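Local coordinates for putative lipoprotein (Campylobacter jejuni subsp. jejuni, PDB 2G5G), which binds heme cofacially through a tyrosine ligand, with binding linked to dimerization, and probably serves in bacterial heme transport, at residues 107-111 with 112-116; 87-90 with 91-95; 32-35 with 36-39. One frame throughout, in Å; residues are numbered along the deposited sequence.

All three interactions are local, each within one continuous run of chain. Interaction 1 closes the short helix 108-111, interaction 2 starts helix 90-98, and interaction 3 runs the length of helix 32-39. The first two are neighbours, with centres 12 Å apart, and touch through the Asn113 ND2 to Glu89 OE2 hydrogen bond of 2.6 Å; interaction 3 lies about 31 to 32 Å from both, centre to centre. Interaction 2 is a surface contact dominated by an amide-carboxylate bond, whereas interactions 1 and 3 are partly buried. Interaction 1 combines backbone capping with a leucine pair, and interaction 3 has an apolar side turned to the fold and a hydrated polar side.

Interaction 1: 107-111 with 112-116; sequences ELTNA and LNWDK
Thr109 meets both Trp114 and Lys116 through its hydroxyl, which is swung to the side of the helix where the chain returns. The torsion responsible is chi1 of -176°, which sets OG1 opposite the backbone N and leaves CG2 between N and the carbonyl carbon. OG1 then lies 3.1 Å from Trp114 CB, the two side chains crossing at about a right angle. The indole itself leads away: NE1 bonds Trp118 O, and the ring meets Trp120 edge-to-face. Lys116 reaches back because its chain bends at chi2 and again at chi4, bringing NZ to Thr109 OG1 at 3.4 Å, a weak hydrogen bond.

The backbone explains why residues five and seven positions apart meet at all. Asn113 has a positive phi of 52°, and the chain ends the helix in a Schellman motif: Trp114 N bonds Thr109 O at 3.0 Å, with the donor in the carbonyl plane, and Asn113 N gives Asn110 O a weaker bond of 3.2 Å. One residue earlier, Leu112 N still makes its helical bond to Leu108 O (3.1 Å).

On the buried side Leu108 and Leu112 meet obliquely, CD1 to CD1 at 3.8 Å, while Leu112 CG lies 3.3 Å from Leu108 O. Both leucines continue onto Phe131 of helix 124-131.

The chemistry is thus divided: carbonyls at the helix end are satisfied by the turn, the leucine methyls pack the buried side against helix 124-131, and the long lysine-to-hydroxyl bond probably adds little to the hold on the returning chain.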
loop_
_atom_site.group_PDB
_atom_site.type_symbol
_atom_site.label_atom_id
_atom_site.label_comp_id
_atom_site.label_asym_id
_atom_site.label_seq_id
_atom_site.Cartn_x
_atom_site.Cartn_y
_atom_site.Cartn_z
ATOM N N GLU A 107 21.616 -15.640 -15.927
ATOM C CA GLU A 107 21.317 -14.346 -16.550
ATOM C C GLU A 107 19.815 -14.189 -16.772
ATOM O O GLU A 107 19.355 -13.115 -17.176
ATOM C CB GLU A 107 22.013 -14.219 -17.908
ATOM C CG GLU A 107 23.535 -14.344 -17.900
ATOM C CD GLU A 107 24.074 -14.632 -19.297
ATOM O OE1 GLU A 107 23.703 -13.892 -20.242
ATOM O OE2 GLU A 107 24.850 -15.601 -19.451
ATOM N N LEU A 108 19.068 -15.268 -16.524
ATOM C CA LEU A 108 17.640 -15.348 -16.881
ATOM C C LEU A 108 16.803 -14.285 -16.197
ATOM O O LEU A 108 16.040 -13.585 -16.858
ATOM C CB LEU A 108 17.070 -16.755 -16.618
ATOM C CG LEU A 108 15.624 -17.015 -17.066
ATOM C CD1 LEU A 108 15.459 -16.632 -18.525
ATOM C CD2 LEU A 108 15.203 -18.461 -16.845
ATOM N N THR A 109 16.963 -14.149 -14.881
ATOM C CA THR A 109 16.209 -13.154 -14.107
ATOM C C THR A 109 16.446 -11.716 -14.562
ATOM O O THR A 109 15.563 -10.859 -14.464
ATOM C CB THR A 109 16.450 -13.308 -12.576
ATOM O OG1 THR A 109 15.629 -12.383 -11.862
ATOM C CG2 THR A 109 17.901 -13.056 -12.210
ATOM N N ASN A 110 17.645 -11.454 -15.072
ATOM C CA ASN A 110 17.985 -10.123 -15.545
ATOM C C ASN A 110 17.409 -9.858 -16.951
ATOM O O ASN A 110 16.949 -8.750 -17.255
ATOM C CB ASN A 110 19.510 -9.934 -15.505
ATOM C CG ASN A 110 20.104 -10.167 -14.099
ATOM O OD1 ASN A 110 20.476 -9.209 -13.402
ATOM N ND2 ASN A 110 20.199 -11.444 -13.684
ATOM N N ALA A 111 17.429 -10.894 -17.788
ATOM C CA ALA A 111 16.870 -10.830 -19.135
ATOM C C ALA A 111 15.368 -10.536 -19.103
ATOM O O ALA A 111 14.864 -9.757 -19.920
ATOM C CB ALA A 111 17.142 -12.132 -19.890
ATOM N N LEU A 112 14.673 -11.142 -18.138
ATOM C CA LEU A 112 13.218 -11.050 -18.055
ATOM C C LEU A 112 12.808 -9.836 -17.261
ATOM O O LEU A 112 11.624 -9.532 -17.146
ATOM C CB LEU A 112 12.623 -12.309 -17.405
ATOM C CG LEU A 112 12.905 -13.669 -18.035
ATOM C CD1 LEU A 112 12.387 -14.789 -17.138
ATOM C CD2 LEU A 112 12.323 -13.760 -19.446
ATOM N N ASN A 113 13.791 -9.134 -16.706
ATOM C CA ASN A 113 13.512 -8.062 -15.763
ATOM C C ASN A 113 12.585 -8.523 -14.610
ATOM O O ASN A 113 11.655 -7.812 -14.215
ATOM C CB ASN A 113 12.907 -6.863 -16.494
ATOM C CG ASN A 113 13.042 -5.607 -15.712
ATOM O OD1 ASN A 113 13.967 -5.476 -14.916
ATOM N ND2 ASN A 113 12.127 -4.670 -15.911
ATOM N N TRP A 114 12.849 -9.720 -14.092
ATOM C CA TRP A 114 12.035 -10.304 -13.031
ATOM C C TRP A 114 11.824 -9.298 -11.921
ATOM O O TRP A 114 12.769 -8.607 -11.524
ATOM C CB TRP A 114 12.704 -11.556 -12.470
ATOM C CG TRP A 114 11.761 -12.404 -11.680
ATOM C CD1 TRP A 114 11.659 -12.474 -10.316
ATOM C CD2 TRP A 114 10.768 -13.300 -12.202
ATOM N NE1 TRP A 114 10.674 -13.364 -9.958
ATOM C CE2 TRP A 114 10.101 -13.876 -11.093
ATOM C CE3 TRP A 114 10.371 -13.662 -13.496
ATOM C CZ2 TRP A 114 9.066 -14.798 -11.240
ATOM C CZ3 TRP A 114 9.343 -14.587 -13.639
ATOM C CH2 TRP A 114 8.706 -15.146 -12.516
ATOM N N ASP A 115 10.584 -9.206 -11.438
ATOM C CA ASP A 115 10.235 -8.350 -10.300
ATOM C C ASP A 115 10.410 -9.142 -9.024
ATOM O O ASP A 115 9.915 -10.264 -8.903
ATOM C CB ASP A 115 8.799 -7.822 -10.402
ATOM C CG ASP A 115 8.522 -6.665 -9.443
ATOM O OD1 ASP A 115 9.041 -6.691 -8.304
ATOM O OD2 ASP A 115 7.772 -5.726 -9.822
ATOM N N LYS A 116 11.121 -8.557 -8.058
ATOM C CA LYS A 116 11.477 -9.314 -6.861
ATOM C C LYS A 116 10.353 -9.450 -5.832
ATOM O O LYS A 116 10.471 -10.258 -4.911
ATOM C CB LYS A 116 12.805 -8.855 -6.250
ATOM C CG LYS A 116 14.004 -9.678 -6.764
ATOM C CD LYS A 116 14.206 -9.537 -8.283
ATOM C CE LYS A 116 15.084 -10.638 -8.840
ATOM N NZ LYS A 116 14.477 -12.000 -8.674
#

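Interaction 2: 87-90 with 91-95; sequences STEQ and NHLDK
Gln90 and Asp94 are brought together by two torsions of the glutamine: CG stands opposite the backbone N at chi1 -160°, and a bend at chi2 folds the amide back over the next turn. Asp94 answers with its CG opposite its own carbonyl carbon, which directs the carboxylate back to the preceding turn. The result is a bond from Gln90 NE2 to Asp94 OD1 of 2.8 Å, nearly straight at 173°. The oxygen lies in the amide plane of Gln90, yet the donor comes from above the carboxylate plane, and the amide and carboxylate planes stand 51° apart.

The Leu93 side chain crosses that of Gln90 at about a right angle. Its CD1 is 3.7 Å from Gln90 OE1 and its CB 3.8 Å from Gln90 NE2, and CD1 also approaches Glu89 CB at 4.0 Å. Inward, Leu93 packs on Leu85.

In the backbone, the helix takes up its first regular bonds, Leu93 N to Glu89 O at 2.9 Å and Asp94 N to Gln90 O at 2.7 Å. Water 1 accepts from His92 N at 2.8 Å and gives a weak bond to Thr88 O, linking the preceding 3-10 turn to the helix.

The amide also docks on strand 137-141, at one edge of the sheet of this chain, where OE1 accepts from Gly139 N and NE2 donates to Ile137 O. Three bonds therefore fix its rotation and identify its oxygen and nitrogen. Asp94 OD1 additionally forms a salt bridge with Lys136, and that positive charge together with the amide N-H would be expected to favour an ionised carboxylate, tying the helix start to the sheet edge by polar chemistry.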
loop_
_atom_site.group_PDB
_atom_site.type_symbol
_atom_site.label_atom_id
_atom_site.label_comp_id
_atom_site.label_asym_id
_atom_site.label_seq_id
_atom_site.Cartn_x
_atom_site.Cartn_y
_atom_site.Cartn_z
ATOM N N SER A 87 2.363 -6.831 -18.726
ATOM C CA SER A 87 2.186 -6.838 -20.199
ATOM C C SER A 87 2.969 -5.690 -20.870
ATOM O O SER A 87 3.366 -5.789 -22.036
ATOM C CB SER A 87 0.702 -6.752 -20.559
ATOM O OG SER A 87 0.172 -5.488 -20.239
ATOM N N THR A 88 3.167 -4.606 -20.117
ATOM C CA THR A 88 4.046 -3.477 -20.507
ATOM C C THR A 88 5.507 -3.883 -20.768
ATOM O O THR A 88 6.254 -3.131 -21.398
ATOM C CB THR A 88 4.066 -2.385 -19.407
ATOM O OG1 THR A 88 4.445 -2.980 -18.156
ATOM C CG2 THR A 88 2.717 -1.734 -19.279
ATOM N N GLU A 89 5.904 -5.056 -20.284
ATOM C CA GLU A 89 7.265 -5.567 -20.412
ATOM C C GLU A 89 7.507 -6.340 -21.715
ATOM O O GLU A 89 8.608 -6.814 -21.943
ATOM C CB GLU A 89 7.562 -6.500 -19.232
ATOM C CG GLU A 89 8.923 -6.340 -18.589
ATOM C CD GLU A 89 9.076 -5.005 -17.864
ATOM O OE1 GLU A 89 8.051 -4.411 -17.455
ATOM O OE2 GLU A 89 10.217 -4.547 -17.708
ATOM N N GLN A 90 6.487 -6.486 -22.556
ATOM C CA GLN A 90 6.563 -7.437 -23.669
ATOM C C GLN A 90 7.713 -7.181 -24.654
ATOM O O GLN A 90 8.415 -8.120 -25.063
ATOM C CB GLN A 90 5.224 -7.567 -24.406
ATOM C CG GLN A 90 5.126 -8.857 -25.222
ATOM C CD GLN A 90 5.355 -10.093 -24.383
ATOM O OE1 GLN A 90 4.783 -10.227 -23.294
ATOM N NE2 GLN A 90 6.182 -11.014 -24.878
ATOM N N ASN A 91 7.920 -5.922 -25.018
ATOM C CA ASN A 91 9.057 -5.590 -25.900
ATOM C C ASN A 91 10.348 -6.144 -25.347
ATOM O O ASN A 91 11.086 -6.813 -26.053
ATOM C CB ASN A 91 9.164 -4.084 -26.118
ATOM C CG ASN A 91 8.053 -3.547 -26.990
ATOM O OD1 ASN A 91 7.485 -4.272 -27.827
ATOM N ND2 ASN A 91 7.733 -2.258 -26.817
ATOM N N HIS A 92 10.577 -5.912 -24.056
ATOM C CA HIS A 92 11.740 -6.450 -23.362
ATOM C C HIS A 92 11.754 -7.969 -23.374
ATOM O O HIS A 92 12.781 -8.572 -23.615
ATOM C CB HIS A 92 11.815 -5.897 -21.924
ATOM C CG HIS A 92 13.115 -6.179 -21.235
ATOM N ND1 HIS A 92 14.268 -5.458 -21.490
ATOM C CD2 HIS A 92 13.449 -7.105 -20.302
ATOM C CE1 HIS A 92 15.254 -5.934 -20.746
ATOM N NE2 HIS A 92 14.786 -6.939 -20.023
ATOM N N LEU A 93 10.600 -8.595 -23.111
ATOM C CA LEU A 93 10.475 -10.051 -23.115
ATOM C C LEU A 93 10.669 -10.698 -24.501
ATOM O O LEU A 93 11.170 -11.813 -24.600
ATOM C CB LEU A 93 9.100 -10.462 -22.532
ATOM C CG LEU A 93 8.879 -10.013 -21.083
ATOM C CD1 LEU A 93 7.392 -10.208 -20.675
ATOM C CD2 LEU A 93 9.866 -10.724 -20.125
ATOM N N ASP A 94 10.219 -10.021 -25.547
ATOM C CA ASP A 94 10.396 -10.489 -26.938
ATOM C C ASP A 94 11.906 -10.562 -27.289
ATOM O O ASP A 94 12.366 -11.514 -27.943
ATOM C CB ASP A 94 9.671 -9.556 -27.916
ATOM C CG ASP A 94 8.146 -9.647 -27.825
ATOM O OD1 ASP A 94 7.625 -10.664 -27.306
ATOM O OD2 ASP A 94 7.467 -8.698 -28.281
ATOM N N LYS A 95 12.660 -9.575 -26.802
ATOM C CA LYS A 95 14.139 -9.568 -26.914
ATOM C C LYS A 95 14.769 -10.772 -26.247
ATOM O O LYS A 95 15.627 -11.419 -26.836
ATOM C CB LYS A 95 14.726 -8.277 -26.346
ATOM C CG LYS A 95 14.197 -7.045 -27.068
ATOM C CD LYS A 95 14.873 -5.744 -26.610
ATOM C CE LYS A 95 14.569 -4.636 -27.603
ATOM N NZ LYS A 95 14.671 -3.294 -26.951
HETATM O O HOH W 1 9.287 -3.769 -22.862
#

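Interaction 3: 32-35 with 36-39; sequences FEDM and ILEL
Phe32 and Ile36 cross obliquely one turn apart, the ring presenting its CE2 to Ile36 CG1 at 3.6 Å. The terminal methyl CD1 of Ile36 sits equally near CE2 and CZ of Phe32, 3.9 Å from each. With CG opposite the backbone N (chi1 -178°), the Phe32 ring is set beside its own carbonyl, alongside the next turn.

Met35, modelled as selenomethionine, approaches Leu39 with a similar slant: CG meets Leu39 CG at 4.0 Å. A bend at chi3 curls CE round to within 4.2 Å of Ile36 CD1. These residues form one apolar face, packed by Phe32 and Ile36 on helix 54-73 and by Met35 and Leu39 on strand 260-264.

Another face is polar. Asp34 O accepts Glu38 N at 3.3 Å, the donor tilted 32° from the carbonyl plane, and also takes a bond from water 2 at 2.7 Å. The same water donates to Glu38 OE2, while OE1 forms a salt bridge with Lys41. The helix is therefore amphipathic: dispersion contacts hold its inner face to the fold, while on the more exposed side water 2 and Lys41 serve the Glu38 carboxylate, and Glu38 N and water 2 share Asp34 O.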
loop_
_atom_site.group_PDB
_atom_site.type_symbol
_atom_site.label_atom_id
_atom_site.label_comp_id
_atom_site.label_asym_id
_atom_site.label_seq_id
_atom_site.Cartn_x
_atom_site.Cartn_y
_atom_site.Cartn_z
ATOM N N PHE A 32 -3.775 -38.225 -15.398
ATOM C CA PHE A 32 -2.950 -37.132 -15.884
ATOM C C PHE A 32 -2.894 -37.095 -17.429
ATOM O O PHE A 32 -3.151 -36.044 -18.008
ATOM C CB PHE A 32 -1.546 -37.183 -15.242
ATOM C CG PHE A 32 -0.640 -36.058 -15.669
ATOM C CD1 PHE A 32 -0.500 -34.933 -14.887
ATOM C CD2 PHE A 32 0.078 -36.139 -16.867
ATOM C CE1 PHE A 32 0.333 -33.894 -15.285
ATOM C CE2 PHE A 32 0.912 -35.105 -17.269
ATOM C CZ PHE A 32 1.040 -33.981 -16.462
ATOM N N GLU A 33 -2.605 -38.234 -18.077
ATOM C CA GLU A 33 -2.590 -38.339 -19.558
ATOM C C GLU A 33 -3.939 -37.918 -20.180
ATOM O O GLU A 33 -3.952 -37.140 -21.123
ATOM C CB GLU A 33 -2.259 -39.771 -20.001
ATOM C CG GLU A 33 -1.054 -39.916 -20.950
ATOM C CD GLU A 33 -0.848 -41.380 -21.413
ATOM O OE1 GLU A 33 0.183 -42.002 -21.052
ATOM O OE2 GLU A 33 -1.731 -41.903 -22.131
ATOM N N ASP A 34 -5.057 -38.457 -19.671
ATOM C CA ASP A 34 -6.400 -38.055 -20.131
ATOM C C ASP A 34 -6.728 -36.562 -19.886
ATOM O O ASP A 34 -7.398 -35.946 -20.717
ATOM C CB ASP A 34 -7.500 -38.940 -19.526
ATOM C CG ASP A 34 -7.526 -40.352 -20.137
ATOM O OD1 ASP A 34 -6.700 -40.675 -21.034
ATOM O OD2 ASP A 34 -8.383 -41.133 -19.722
HETATM N N MSE A 35 -6.264 -35.985 -18.786
HETATM C CA MSE A 35 -6.424 -34.524 -18.584
HETATM C C MSE A 35 -5.650 -33.761 -19.681
HETATM O O MSE A 35 -6.187 -32.838 -20.299
HETATM C CB MSE A 35 -5.979 -34.051 -17.203
HETATM C CG MSE A 35 -6.191 -32.569 -17.001
HETATM SE SE MSE A 35 -5.307 -31.832 -15.488
HETATM C CE MSE A 35 -3.404 -32.160 -15.897
ATOM N N ILE A 36 -4.402 -34.157 -19.915
ATOM C CA ILE A 36 -3.603 -33.551 -20.986
ATOM C C ILE A 36 -4.293 -33.570 -22.350
ATOM O O ILE A 36 -4.322 -32.545 -23.038
ATOM C CB ILE A 36 -2.178 -34.198 -21.070
ATOM C CG1 ILE A 36 -1.386 -33.954 -19.757
ATOM C CG2 ILE A 36 -1.423 -33.744 -22.329
ATOM C CD1 ILE A 36 -1.099 -32.498 -19.393
ATOM N N LEU A 37 -4.846 -34.718 -22.746
ATOM C CA LEU A 37 -5.521 -34.825 -24.038
ATOM C C LEU A 37 -6.669 -33.818 -24.118
ATOM O O LEU A 37 -6.896 -33.197 -25.157
ATOM C CB LEU A 37 -6.020 -36.258 -24.291
ATOM C CG LEU A 37 -4.971 -37.383 -24.308
ATOM C CD1 LEU A 37 -5.623 -38.756 -24.537
ATOM C CD2 LEU A 37 -3.896 -37.105 -25.348
ATOM N N GLU A 38 -7.360 -33.610 -23.004
ATOM C CA GLU A 38 -8.423 -32.587 -22.980
ATOM C C GLU A 38 -7.884 -31.168 -23.026
ATOM O O GLU A 38 -8.414 -30.331 -23.756
ATOM C CB GLU A 38 -9.343 -32.778 -21.766
ATOM C CG GLU A 38 -9.974 -34.169 -21.681
ATOM C CD GLU A 38 -10.744 -34.530 -22.923
ATOM O OE1 GLU A 38 -11.449 -33.675 -23.487
ATOM O OE2 GLU A 38 -10.644 -35.688 -23.365
ATOM N N LEU A 39 -6.834 -30.889 -22.260
ATOM C CA LEU A 39 -6.245 -29.536 -22.223
ATOM C C LEU A 39 -5.721 -29.097 -23.575
ATOM O O LEU A 39 -5.794 -27.920 -23.930
ATOM C CB LEU A 39 -5.094 -29.452 -21.211
ATOM C CG LEU A 39 -5.399 -29.702 -19.723
ATOM C CD1 LEU A 39 -4.186 -29.367 -18.928
ATOM C CD2 LEU A 39 -6.581 -28.853 -19.251
HETATM O O HOH W 2 -9.057 -37.344 -22.243
#